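Putative aspartate aminotransferase (PDB 1IUG) probably acts as a pyridoxal-phosphate-dependent aminotransferase of class V, moving amino groups between amino acids such as aspartate and 2-oxo acids. Local coordinates at residues 27-30 with 31-34; 89-92 with 93-97; 105-108 with 109-112; 255-258 with 259-262; 300-304 with 305-309. All blocks are in the same frame, centred on the assembly; numbering follows the deposited sequence.

Interaction 1. Residues 27-30 with 31-34; sequences HRTE and AARE. With PO4 (phosphate ion), chain D.
The carbonyl oxygen of Thr29 is gripped by two backbone amides at the start of helix 30-47. Arg33 N reaches Thr29 O at 3.1 Å in a bond nearly aligned with the carbonyl (N-H...O 164°), while Ala32 N makes a weak, bent bond to the same oxygen. One residue on, Glu34 N binds Glu30 O at 3.2 Å. Thr29 holds the N-cap position, but its hydroxyl makes no capping bond; with OG1 anti to the backbone N (chi1 -169°), its methyl CG2 is the branch turned to the helix and rests 3.7 Å from Ala32 CB. Arg33, bent at chi2 (-61°), folds its guanidinium back to the 27-30 segment, with Arg28 O over one face, 3.0 Å from NH2 but badly angled for a bond. The guanidinium and the Glu30 carboxylate stand almost perpendicular, and OE1 lies 3.9 Å from Arg33 NH1, well out of the guanidinium plane, so this long salt bridge is one of charge alone. Glu226 is the stronger partner of Arg33 and also pairs with Arg28. Farther along the segment, His27 NE2 gives a weak 3.5 Å bond to O4 of a phosphate ion, probably from the crystallisation liquor, that Arg89 of the second subunit also binds. Glu30 OE2 and Glu34 OE1 approach to 3.4 Å; these carboxylates probably repel each other, eased only weakly by Arg33, which is held mainly by Glu226.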
loop_
_atom_site.group_PDB
_atom_site.type_symbol
_atom_site.label_atom_id
_atom_site.label_comp_id
_atom_site.label_asym_id
_atom_site.label_seq_id
_atom_site.Cartn_x
_atom_site.Cartn_y
_atom_site.Cartn_z
ATOM N N HIS A 27 0.132 15.452 2.484
ATOM C CA HIS A 27 0.823 14.792 3.592
ATOM C C HIS A 27 1.916 15.588 4.317
ATOM O O HIS A 27 2.373 15.172 5.384
ATOM C CB HIS A 27 1.383 13.448 3.127
ATOM C CG HIS A 27 2.400 13.562 2.035
ATOM N ND1 HIS A 27 2.154 14.228 0.854
ATOM C CD2 HIS A 27 3.667 13.092 1.946
ATOM C CE1 HIS A 27 3.226 14.162 0.083
ATOM N NE2 HIS A 27 4.157 13.478 0.723
ATOM N N ARG A 28 2.339 16.713 3.742
ATOM C CA ARG A 28 3.375 17.545 4.358
ATOM C C ARG A 28 2.824 18.782 5.074
ATOM O O ARG A 28 3.584 19.559 5.657
ATOM C CB ARG A 28 4.432 17.960 3.329
ATOM C CG ARG A 28 5.298 16.815 2.819
ATOM C CD ARG A 28 6.066 16.148 3.949
ATOM N NE ARG A 28 5.923 14.692 3.930
ATOM C CZ ARG A 28 6.869 13.845 3.534
ATOM N NH1 ARG A 28 8.044 14.303 3.120
ATOM N NH2 ARG A 28 6.641 12.537 3.549
ATOM N N THR A 29 1.511 18.977 5.018
ATOM C CA THR A 29 0.898 20.117 5.688
ATOM C C THR A 29 0.875 19.811 7.189
ATOM O O THR A 29 0.897 18.643 7.583
ATOM C CB THR A 29 -0.532 20.384 5.157
ATOM O OG1 THR A 29 -0.994 21.653 5.637
ATOM C CG2 THR A 29 -1.495 19.300 5.606
ATOM N N GLU A 30 0.861 20.850 8.022
ATOM C CA GLU A 30 0.851 20.663 9.472
ATOM C C GLU A 30 -0.362 19.868 9.963
ATOM O O GLU A 30 -0.277 19.144 10.958
ATOM C CB GLU A 30 0.927 22.014 10.190
ATOM C CG GLU A 30 1.177 21.905 11.693
ATOM C CD GLU A 30 2.431 21.096 12.030
ATOM O OE1 GLU A 30 3.510 21.381 11.462
ATOM O OE2 GLU A 30 2.339 20.173 12.869
ATOM N N ALA A 31 -1.477 19.990 9.247
ATOM C CA ALA A 31 -2.704 19.279 9.590
ATOM C C ALA A 31 -2.507 17.773 9.436
ATOM O O ALA A 31 -2.966 16.989 10.272
ATOM C CB ALA A 31 -3.845 19.747 8.702
ATOM N N ALA A 32 -1.812 17.385 8.367
ATOM C CA ALA A 32 -1.539 15.979 8.076
ATOM C C ALA A 32 -0.581 15.379 9.095
ATOM O O ALA A 32 -0.793 14.256 9.555
ATOM C CB ALA A 32 -0.977 15.827 6.665
ATOM N N ARG A 33 0.464 16.135 9.435
ATOM C CA ARG A 33 1.476 15.717 10.411
ATOM C C ARG A 33 0.791 15.324 11.711
ATOM O O ARG A 33 1.025 14.242 12.249
ATOM C CB ARG A 33 2.415 16.875 10.756
ATOM C CG ARG A 33 3.116 17.564 9.613
ATOM C CD ARG A 33 4.020 16.654 8.814
ATOM N NE ARG A 33 4.770 17.413 7.809
ATOM C CZ ARG A 33 5.511 18.492 8.062
ATOM N NH1 ARG A 33 5.624 18.971 9.297
ATOM N NH2 ARG A 33 6.160 19.092 7.071
ATOM N N GLU A 34 -0.030 16.240 12.221
ATOM C CA GLU A 34 -0.743 16.037 13.475
ATOM C C GLU A 34 -1.666 14.835 13.458
ATOM O O GLU A 34 -1.709 14.087 14.429
ATOM C CB GLU A 34 -1.485 17.312 13.889
ATOM C CG GLU A 34 -0.526 18.418 14.324
ATOM C CD GLU A 34 -1.209 19.729 14.679
ATOM O OE1 GLU A 34 -0.530 20.779 14.601
ATOM O OE2 GLU A 34 -2.406 19.716 15.045
HETATM P P PO4 D . 7.947 11.350 -1.683
HETATM O O1 PO4 D . 8.214 12.615 -2.513
HETATM O O2 PO4 D . 7.446 10.204 -2.568
HETATM O O3 PO4 D . 9.191 10.921 -0.915
HETATM O O4 PO4 D . 6.806 11.714 -0.663
#

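Interaction 2. Residues 89-92 with 93-97; sequences RFYE and IALEA. With PO4 (phosphate ion), chain C.
Four backbone hydrogen bonds of the i to i+4 kind tie 89-92 to 93-97 near the end of helix 85-96: Ile93 N to Arg89 O, Ala94 N to Phe90 O, Leu95 N to Tyr91 O and Glu96 N to Glu92 O. The last is nearly straight, with Glu96 N 3.0 Å from Glu92 O (N-H...O 175°).

The apolar contact is carried by Tyr91 and Leu95, one turn apart. The tyrosine CG is anti to the backbone N (chi1 168°), which swings the ring along the helix until Leu95 lies over one face. There CD1 of Leu95 touches Tyr91 CZ at 3.5 Å and Tyr91 OH at 3.6 Å, while Leu95 CG stands above the rim of the ring. Arg103 makes a cation-pi contact with Tyr91. A looser contact brings Ile93 CD1 to 4.3 Å from Arg89 CD.

The polar ends find their partners outside the helix. Arg89 NH2 donates to O3 of a phosphate, probably from the crystallisation liquor, in a short (2.7 Å) but bent bond (132°), with the oxygen at the guanidinium edge. In this beta-alpha-beta unit, Phe90, Tyr91 and Ala94 thus meet strands, and Phe90 and Ile93 meet helix 60-71, whereas the charged ends of Arg89, Glu92 and Glu96 go to phosphate, Tyr211 of the second subunit and Lys69.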
loop_
_atom_site.group_PDB
_atom_site.type_symbol
_atom_site.label_atom_id
_atom_site.label_comp_id
_atom_site.label_asym_id
_atom_site.label_seq_id
_atom_site.Cartn_x
_atom_site.Cartn_y
_atom_site.Cartn_z
ATOM N N ARG A 89 2.034 -18.827 6.044
ATOM C CA ARG A 89 2.462 -17.564 5.461
ATOM C C ARG A 89 3.765 -16.983 6.015
ATOM O O ARG A 89 4.637 -16.519 5.269
ATOM C CB ARG A 89 1.324 -16.561 5.613
ATOM C CG ARG A 89 1.017 -15.754 4.350
ATOM C CD ARG A 89 1.495 -14.318 4.451
ATOM N NE ARG A 89 0.515 -13.433 3.819
ATOM C CZ ARG A 89 -0.572 -13.804 3.148
ATOM N NH1 ARG A 89 -0.862 -15.092 3.016
ATOM N NH2 ARG A 89 -1.364 -12.888 2.611
ATOM N N PHE A 90 3.907 -16.974 7.312
ATOM C CA PHE A 90 5.090 -16.484 7.952
ATOM C C PHE A 90 6.374 -17.273 7.589
ATOM O O PHE A 90 7.477 -16.708 7.467
ATOM C CB PHE A 90 4.830 -16.500 9.448
ATOM C CG PHE A 90 4.964 -15.192 10.140
ATOM C CD1 PHE A 90 4.384 -15.014 11.391
ATOM C CD2 PHE A 90 5.712 -14.164 9.573
ATOM C CE1 PHE A 90 4.532 -13.835 12.071
ATOM C CE2 PHE A 90 5.875 -12.966 10.268
ATOM C CZ PHE A 90 5.283 -12.802 11.519
ATOM N N TYR A 91 6.198 -18.593 7.459
ATOM C CA TYR A 91 7.247 -19.526 7.101
ATOM C C TYR A 91 7.876 -19.165 5.749
ATOM O O TYR A 91 9.099 -19.080 5.629
ATOM C CB TYR A 91 6.673 -20.950 7.074
ATOM C CG TYR A 91 7.582 -21.990 6.437
ATOM C CD1 TYR A 91 8.759 -22.395 7.065
ATOM C CD2 TYR A 91 7.268 -22.562 5.197
ATOM C CE1 TYR A 91 9.604 -23.339 6.479
ATOM C CE2 TYR A 91 8.109 -23.512 4.604
ATOM C CZ TYR A 91 9.276 -23.892 5.253
ATOM O OH TYR A 91 10.124 -24.817 4.682
ATOM N N GLU A 92 7.026 -18.939 4.746
ATOM C CA GLU A 92 7.481 -18.575 3.403
ATOM C C GLU A 92 8.234 -17.247 3.419
ATOM O O GLU A 92 9.251 -17.097 2.747
ATOM C CB GLU A 92 6.302 -18.496 2.433
ATOM C CG GLU A 92 5.576 -19.820 2.196
ATOM C CD GLU A 92 4.359 -19.674 1.287
ATOM O OE1 GLU A 92 4.258 -18.658 0.561
ATOM O OE2 GLU A 92 3.495 -20.577 1.296
ATOM N N ILE A 93 7.736 -16.287 4.192
ATOM C CA ILE A 93 8.386 -14.981 4.314
ATOM C C ILE A 93 9.788 -15.144 4.910
ATOM O O ILE A 93 10.739 -14.492 4.471
ATOM C CB ILE A 93 7.546 -14.015 5.195
ATOM C CG1 ILE A 93 6.297 -13.565 4.433
ATOM C CG2 ILE A 93 8.383 -12.809 5.637
ATOM C CD1 ILE A 93 5.359 -12.697 5.239
ATOM N N ALA A 94 9.905 -16.021 5.905
ATOM C CA ALA A 94 11.182 -16.285 6.567
ATOM C C ALA A 94 12.179 -16.905 5.589
ATOM O O ALA A 94 13.362 -16.561 5.596
ATOM C CB ALA A 94 10.975 -17.195 7.770
ATOM N N LEU A 95 11.692 -17.817 4.747
ATOM C CA LEU A 95 12.533 -18.456 3.743
ATOM C C LEU A 95 13.073 -17.420 2.759
ATOM O O LEU A 95 14.287 -17.312 2.573
ATOM C CB LEU A 95 11.755 -19.530 2.976
ATOM C CG LEU A 95 11.568 -20.869 3.685
ATOM C CD1 LEU A 95 10.734 -21.801 2.819
ATOM C CD2 LEU A 95 12.933 -21.489 3.984
ATOM N N GLU A 96 12.171 -16.629 2.172
ATOM C CA GLU A 96 12.562 -15.607 1.202
ATOM C C GLU A 96 13.506 -14.570 1.818
ATOM O O GLU A 96 14.349 -14.000 1.126
ATOM C CB GLU A 96 11.318 -14.937 0.601
ATOM C CG GLU A 96 11.576 -14.079 -0.650
ATOM C CD GLU A 96 12.117 -12.694 -0.343
ATOM O OE1 GLU A 96 11.709 -12.102 0.676
ATOM O OE2 GLU A 96 12.951 -12.187 -1.125
ATOM N N ALA A 97 13.378 -14.346 3.123
ATOM C CA ALA A 97 14.236 -13.392 3.822
ATOM C C ALA A 97 15.641 -13.969 4.072
ATOM O O ALA A 97 16.486 -13.325 4.698
ATOM C CB ALA A 97 13.589 -12.974 5.130
HETATM P P PO4 C . -5.342 -13.186 1.617
HETATM O O1 PO4 C . -5.287 -12.749 0.145
HETATM O O2 PO4 C . -5.580 -14.695 1.737
HETATM O O3 PO4 C . -4.068 -12.792 2.355
HETATM O O4 PO4 C . -6.568 -12.443 2.262
#

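Interaction 3. Residues 105-108 with 109-112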
loop_
_atom_site.group_PDB
_atom_site.type_symbol
_atom_site.label_atom_id
_atom_site.label_comp_id
_atom_site.label_asym_id
_atom_site.label_seq_id
_atom_site.Cartn_x
_atom_site.Cartn_y
_atom_site.Cartn_z
ATOM N N ASP A 105 4.932 -28.596 12.001
ATOM C CA ASP A 105 3.550 -28.730 11.546
ATOM C C ASP A 105 2.532 -29.209 12.568
ATOM O O ASP A 105 2.780 -30.143 13.329
ATOM C CB ASP A 105 3.471 -29.637 10.316
ATOM C CG ASP A 105 3.970 -28.960 9.061
ATOM O OD1 ASP A 105 3.181 -28.223 8.431
ATOM O OD2 ASP A 105 5.151 -29.172 8.702
ATOM N N TYR A 106 1.369 -28.567 12.550
ATOM C CA TYR A 106 0.261 -28.915 13.424
ATOM C C TYR A 106 -0.976 -29.039 12.558
ATOM O O TYR A 106 -1.081 -28.389 11.517
ATOM C CB TYR A 106 0.011 -27.824 14.466
ATOM C CG TYR A 106 1.106 -27.676 15.482
ATOM C CD1 TYR A 106 2.201 -26.860 15.231
ATOM C CD2 TYR A 106 1.048 -28.354 16.700
ATOM C CE1 TYR A 106 3.215 -26.717 16.162
ATOM C CE2 TYR A 106 2.053 -28.219 17.638
ATOM C CZ TYR A 106 3.135 -27.397 17.363
ATOM O OH TYR A 106 4.128 -27.230 18.294
ATOM N N PRO A 107 -1.908 -29.921 12.942
ATOM C CA PRO A 107 -3.135 -30.079 12.156
ATOM C C PRO A 107 -3.900 -28.753 12.174
ATOM O O PRO A 107 -3.946 -28.077 13.207
ATOM C CB PRO A 107 -3.897 -31.148 12.939
ATOM C CG PRO A 107 -2.798 -31.976 13.532
ATOM C CD PRO A 107 -1.829 -30.930 14.014
ATOM N N TYR A 108 -4.448 -28.356 11.029
ATOM C CA TYR A 108 -5.215 -27.116 10.953
ATOM C C TYR A 108 -6.319 -27.161 12.006
ATOM O O TYR A 108 -7.107 -28.105 12.055
ATOM C CB TYR A 108 -5.813 -26.924 9.553
ATOM C CG TYR A 108 -4.894 -26.234 8.557
ATOM C CD1 TYR A 108 -5.396 -25.284 7.665
ATOM C CD2 TYR A 108 -3.532 -26.537 8.496
ATOM C CE1 TYR A 108 -4.567 -24.653 6.735
ATOM C CE2 TYR A 108 -2.692 -25.910 7.565
ATOM C CZ TYR A 108 -3.219 -24.973 6.689
ATOM O OH TYR A 108 -2.408 -24.365 5.758
ATOM N N GLY A 109 -6.328 -26.160 12.882
ATOM C CA GLY A 109 -7.314 -26.100 13.946
ATOM C C GLY A 109 -6.629 -26.172 15.298
ATOM O O GLY A 109 -7.204 -25.794 16.322
ATOM N N ASP A 110 -5.392 -26.667 15.295
ATOM C CA ASP A 110 -4.589 -26.799 16.509
ATOM C C ASP A 110 -3.646 -25.613 16.691
ATOM O O ASP A 110 -3.473 -24.796 15.787
ATOM C CB ASP A 110 -3.764 -28.092 16.473
ATOM C CG ASP A 110 -4.603 -29.336 16.710
ATOM O OD1 ASP A 110 -5.745 -29.408 16.204
ATOM O OD2 ASP A 110 -4.110 -30.254 17.402
ATOM N N THR A 111 -3.061 -25.520 17.880
ATOM C CA THR A 111 -2.114 -24.459 18.210
ATOM C C THR A 111 -0.905 -25.080 18.905
ATOM O O THR A 111 -1.002 -26.157 19.495
ATOM C CB THR A 111 -2.738 -23.382 19.138
ATOM O OG1 THR A 111 -3.264 -24.001 20.317
ATOM C CG2 THR A 111 -3.845 -22.623 18.422
ATOM N N PRO A 112 0.254 -24.409 18.835
ATOM C CA PRO A 112 1.497 -24.882 19.451
ATOM C C PRO A 112 1.430 -24.982 20.973
ATOM O O PRO A 112 0.727 -24.212 21.623
ATOM C CB PRO A 112 2.510 -23.812 19.034
ATOM C CG PRO A 112 1.943 -23.264 17.772
ATOM C CD PRO A 112 0.488 -23.159 18.093
#
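Tyr106 runs beside residues 110-112 and ends against Pro112. Its CB lies 4.3 Å from Asp110 CB, and CG, placed anti to the carbonyl carbon (chi1 -68°), sends the ring along the segment that leaves the turn. CD2 is then near Thr111 O, at 4.1 Å, and CE2 comes to 3.8 Å from Pro112 CA. Across the ring, CE1 meets the proline CG. CZ and OH of Tyr106 both come to 3.7 Å from Pro112 CA, and OH lies 3.9 Å from Pro112 CB before reaching its hydrogen-bond partner, Asp116 OD2. The main contact is a CH-pi interaction over the ring face, with Pro112 CA 28° off the ring normal; the two side chains cross at about a right angle. Pro81 and Tyr83 pack against both Tyr106 and Pro112.

At the apex, Pro107 to Asp110 form a type II beta turn closed by Asp110 N to Pro107 O, 2.9 Å long. Gly109 holds the third position with positive phi, backbone angles that suit glycine. The Asp110 side chain folds back over the first half of the turn: CB is 3.3 Å from Pro107 O, and the carboxylate passes obliquely by the proline ring. OD1 of Asp110 forms a salt bridge with Lys278.

After strand 100-105, therefore, the turn, closed by one backbone bond, reverses the chain, and the largely apolar Tyr106-Pro112 contact packs the two arms together, while the two polar tips, Tyr106 OH and the Asp110 carboxylate, are paired with residues beyond 105-112.

Interaction 4. Residues 255-258 with 259-262; sequences ALKA and WQNA
Leu256 sets CG anti to the backbone N (chi1 176°), whereas Gln260, on the same flank of helix 250-270, sets CG anti to the carbonyl carbon and then runs extended (chi2 175°), which carries its amide back along the helix to the leucine and to Lys257 of the preceding turn.

Leu256 crosses the glutamine at a slant, and its CG touches Gln260 CD at 3.8 Å. CD1 of the leucine lies against Gln260 CG and CD, and also comes loosely to 4.4 Å from Trp259 CE3. Lys257 lies alongside Gln260 and points the same way. Its aliphatic CD is 3.1 Å from Gln260 OE1, a tight C...O contact, and the amide oxygen meets the methylene chain rather than the ammonium group. The end of the lysine chain has an eclipsed last torsion (chi4 0°), and its placement is doubtful. The other amide atom, NE2, is hydrogen-bonded to Tyr329 O, which fixes the rotation of the amide and turns OE1 toward the lysine.

The backbone is joined by i to i+4 bonds. Gln260 N bonds Leu256 O at 2.8 Å, and Trp259, Asn261 and Ala262 give their amides to Ala255, Lys257 and Ala258. Trp259 turns its indole away from this group, onto Ala334 and Leu335 of helix 331-348, and makes a cation-pi contact with Arg331; Asn261 ND2 bonds Val284 O.

Gln260 thus packs by its carbons on Leu256, while its buried NE2 finds a partner in Tyr329 O and ties helix 250-270 to the loop that leads into helix 331-348.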
loop_
_atom_site.group_PDB
_atom_site.type_symbol
_atom_site.label_atom_id
_atom_site.label_comp_id
_atom_site.label_asym_id
_atom_site.label_seq_id
_atom_site.Cartn_x
_atom_site.Cartn_y
_atom_site.Cartn_z
ATOM N N ALA A 255 -15.693 -7.160 24.669
ATOM C CA ALA A 255 -16.736 -8.032 25.203
ATOM C C ALA A 255 -17.838 -8.248 24.164
ATOM O O ALA A 255 -18.384 -9.343 24.047
ATOM C CB ALA A 255 -17.321 -7.450 26.495
ATOM N N LEU A 256 -18.163 -7.202 23.410
ATOM C CA LEU A 256 -19.184 -7.311 22.371
ATOM C C LEU A 256 -18.719 -8.275 21.281
ATOM O O LEU A 256 -19.456 -9.175 20.884
ATOM C CB LEU A 256 -19.477 -5.945 21.747
ATOM C CG LEU A 256 -20.470 -5.968 20.576
ATOM C CD1 LEU A 256 -21.854 -6.366 21.082
ATOM C CD2 LEU A 256 -20.521 -4.604 19.897
ATOM N N LYS A 257 -17.487 -8.095 20.812
ATOM C CA LYS A 257 -16.957 -8.955 19.768
ATOM C C LYS A 257 -16.880 -10.425 20.199
ATOM O O LYS A 257 -17.191 -11.325 19.410
ATOM C CB LYS A 257 -15.625 -8.402 19.242
ATOM C CG LYS A 257 -15.844 -7.166 18.348
ATOM C CD LYS A 257 -16.725 -7.576 17.155
ATOM C CE LYS A 257 -17.059 -6.469 16.178
ATOM N NZ LYS A 257 -16.482 -5.149 16.531
ATOM N N ALA A 258 -16.559 -10.656 21.471
ATOM C CA ALA A 258 -16.485 -12.012 22.014
ATOM C C ALA A 258 -17.885 -12.618 22.088
ATOM O O ALA A 258 -18.080 -13.799 21.784
ATOM C CB ALA A 258 -15.843 -12.002 23.398
ATOM N N TRP A 259 -18.855 -11.798 22.483
ATOM C CA TRP A 259 -20.242 -12.240 22.587
ATOM C C TRP A 259 -20.833 -12.552 21.208
ATOM O O TRP A 259 -21.525 -13.555 21.036
ATOM C CB TRP A 259 -21.083 -11.178 23.305
ATOM C CG TRP A 259 -22.542 -11.514 23.365
ATOM C CD1 TRP A 259 -23.169 -12.271 24.309
ATOM C CD2 TRP A 259 -23.551 -11.138 22.415
ATOM N NE1 TRP A 259 -24.504 -12.397 24.006
ATOM C CE2 TRP A 259 -24.766 -11.713 22.847
ATOM C CE3 TRP A 259 -23.543 -10.376 21.237
ATOM C CZ2 TRP A 259 -25.965 -11.552 22.144
ATOM C CZ3 TRP A 259 -24.734 -10.217 20.537
ATOM C CH2 TRP A 259 -25.929 -10.803 20.994
ATOM N N GLN A 260 -20.539 -11.697 20.231
ATOM C CA GLN A 260 -21.029 -11.864 18.861
ATOM C C GLN A 260 -20.526 -13.143 18.197
ATOM O O GLN A 260 -21.276 -13.814 17.488
ATOM C CB GLN A 260 -20.642 -10.655 17.996
ATOM C CG GLN A 260 -21.439 -9.389 18.295
ATOM C CD GLN A 260 -20.952 -8.179 17.507
ATOM O OE1 GLN A 260 -19.752 -7.993 17.319
ATOM N NE2 GLN A 260 -21.885 -7.343 17.061
ATOM N N ASN A 261 -19.255 -13.471 18.419
ATOM C CA ASN A 261 -18.663 -14.663 17.832
ATOM C C ASN A 261 -19.195 -15.921 18.510
ATOM O O ASN A 261 -19.457 -16.927 17.846
ATOM C CB ASN A 261 -17.138 -14.615 17.934
ATOM C CG ASN A 261 -16.464 -15.521 16.927
ATOM O OD1 ASN A 261 -16.693 -15.402 15.723
ATOM N ND2 ASN A 261 -15.629 -16.433 17.410
ATOM N N ALA A 262 -19.360 -15.851 19.832
ATOM C CA ALA A 262 -19.877 -16.972 20.611
ATOM C C ALA A 262 -21.321 -17.242 20.188
ATOM O O ALA A 262 -21.799 -18.376 20.247
ATOM C CB ALA A 262 -19.811 -16.657 22.094
#

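Interaction 5. Residues 300-304 with 305-309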
loop_
_atom_site.group_PDB
_atom_site.type_symbol
_atom_site.label_atom_id
_atom_site.label_comp_id
_atom_site.label_asym_id
_atom_site.label_seq_id
_atom_site.Cartn_x
_atom_site.Cartn_y
_atom_site.Cartn_z
ATOM N N GLU A 300 -24.195 -20.526 -1.479
ATOM C CA GLU A 300 -25.375 -20.015 -2.174
ATOM C C GLU A 300 -26.561 -19.750 -1.254
ATOM O O GLU A 300 -27.358 -18.847 -1.513
ATOM C CB GLU A 300 -25.782 -20.953 -3.315
ATOM C CG GLU A 300 -24.792 -20.965 -4.475
ATOM C CD GLU A 300 -25.153 -21.979 -5.551
ATOM O OE1 GLU A 300 -24.474 -23.029 -5.634
ATOM O OE2 GLU A 300 -26.113 -21.726 -6.315
ATOM N N ALA A 301 -26.673 -20.524 -0.177
ATOM C CA ALA A 301 -27.762 -20.344 0.780
ATOM C C ALA A 301 -27.633 -18.979 1.456
ATOM O O ALA A 301 -28.627 -18.282 1.663
ATOM C CB ALA A 301 -27.750 -21.455 1.815
ATOM N N PHE A 302 -26.408 -18.602 1.806
ATOM C CA PHE A 302 -26.166 -17.307 2.429
ATOM C C PHE A 302 -26.307 -16.189 1.394
ATOM O O PHE A 302 -26.889 -15.141 1.677
ATOM C CB PHE A 302 -24.777 -17.265 3.079
ATOM C CG PHE A 302 -24.748 -17.800 4.483
ATOM C CD1 PHE A 302 -24.208 -19.052 4.757
ATOM C CD2 PHE A 302 -25.275 -17.054 5.534
ATOM C CE1 PHE A 302 -24.193 -19.556 6.058
ATOM C CE2 PHE A 302 -25.265 -17.549 6.841
ATOM C CZ PHE A 302 -24.723 -18.804 7.102
ATOM N N ALA A 303 -25.805 -16.438 0.184
ATOM C CA ALA A 303 -25.867 -15.462 -0.904
ATOM C C ALA A 303 -27.292 -15.019 -1.229
ATOM O O ALA A 303 -27.539 -13.824 -1.408
ATOM C CB ALA A 303 -25.183 -16.006 -2.156
ATOM N N GLN A 304 -28.227 -15.967 -1.292
ATOM C CA GLN A 304 -29.615 -15.623 -1.592
ATOM C C GLN A 304 -30.260 -14.809 -0.464
ATOM O O GLN A 304 -31.320 -14.213 -0.647
ATOM C CB GLN A 304 -30.447 -16.871 -1.951
ATOM C CG GLN A 304 -30.544 -17.943 -0.874
ATOM C CD GLN A 304 -31.307 -19.188 -1.338
ATOM O OE1 GLN A 304 -30.768 -20.031 -2.064
ATOM N NE2 GLN A 304 -32.561 -19.312 -0.905
ATOM N N ARG A 305 -29.598 -14.773 0.692
ATOM C CA ARG A 305 -30.072 -14.010 1.850
ATOM C C ARG A 305 -29.366 -12.648 1.848
ATOM O O ARG A 305 -29.597 -11.822 2.731
ATOM C CB ARG A 305 -29.726 -14.727 3.163
ATOM C CG ARG A 305 -30.136 -16.187 3.279
ATOM C CD ARG A 305 -31.629 -16.393 3.151
ATOM N NE ARG A 305 -32.067 -17.638 3.786
ATOM C CZ ARG A 305 -31.881 -18.857 3.282
ATOM N NH1 ARG A 305 -31.254 -19.023 2.125
ATOM N NH2 ARG A 305 -32.346 -19.915 3.930
ATOM N N GLY A 306 -28.462 -12.452 0.889
ATOM C CA GLY A 306 -27.726 -11.200 0.778
ATOM C C GLY A 306 -26.451 -11.122 1.605
ATOM O O GLY A 306 -25.983 -10.027 1.923
ATOM N N ALA A 307 -25.868 -12.272 1.931
ATOM C CA ALA A 307 -24.647 -12.306 2.734
ATOM C C ALA A 307 -23.466 -12.945 2.015
ATOM O O ALA A 307 -23.633 -13.842 1.189
ATOM C CB ALA A 307 -24.906 -13.026 4.056
ATOM N N VAL A 308 -22.269 -12.469 2.341
ATOM C CA VAL A 308 -21.039 -12.993 1.756
ATOM C C VAL A 308 -20.262 -13.699 2.857
ATOM O O VAL A 308 -19.990 -13.111 3.913
ATOM C CB VAL A 308 -20.152 -11.869 1.160
ATOM C CG1 VAL A 308 -18.921 -12.472 0.495
ATOM C CG2 VAL A 308 -20.947 -11.034 0.156
ATOM N N ILE A 309 -19.927 -14.963 2.610
ATOM C CA ILE A 309 -19.184 -15.776 3.567
ATOM C C ILE A 309 -17.864 -16.246 2.957
ATOM O O ILE A 309 -17.594 -16.005 1.780
ATOM C CB ILE A 309 -20.004 -17.009 4.012
ATOM C CG1 ILE A 309 -20.193 -17.978 2.837
ATOM C CG2 ILE A 309 -21.362 -16.560 4.561
ATOM C CD1 ILE A 309 -20.763 -19.317 3.235
#
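Over one face of the Phe302 ring lies the Ile309 methyl CG2, in a CH-pi contact 4.0 Å from the ring centroid. The nearest ring atom is Phe302 CG, 3.6 Å from Ile309 CG2, and Ile309 CD1 reaches Phe302 CD1; the two side chains cross at about a right angle. Ile309 has CG2 anti to the carbonyl carbon, with CG1 between N and C (chi1 67°), so both branches can meet the ring. Ala307 CB approaches the ring obliquely. The Arg305 guanidinium has Gln304 CG at its edge, 3.3 Å from NH1; the glutamine amide runs alongside, its plane turned 45° from the guanidinium. Arg305 bends at chi2 (-60°) back over the last helical turn, where CG is 3.0 Å from Ala301 O, and its NH2 forms a salt bridge with Glu347.

The backbone between these groups is a Schellman motif, made by Ala307 N to Phe302 O at 3.1 Å and Gly306 N to Ala303 O at 2.8 Å. Arg305 N is an added donor to Phe302 O, from the opposite face of its plane to Ala307 N. Gly306, with positive phi, is the first residue to leave helical angles.

The motif leads from helix 295-303 into strand 307-311, which lies between strands 3-4 and 320-323. Phe302 and Ile309 both pack on Leu323 of strand 320-323, while helix 331-348 covers Ala301, Phe302 and Ala307.

Within one chain none of the five contacts touches another, and each is local along the chain; across the dimer, interaction 1 meets interaction 5 by packing and interaction 2 through a shared phosphate. Interaction 1 is a surface contact, rich in charge, at a helix start; the other four are partly buried. Interactions 2 and 4 share i to i+4 backbone bonds, but 2 packs an aromatic ring on leucine, and 4 an amide on leucine and lysine methylenes. Interactions 3 and 5 turn the chain at a glycine of positive phi and pack a ring by CH-pi beside it. Interaction 2 precedes strand 100-105 and interaction 3 begins at its end, while 4 and 5 both border helix 331-348.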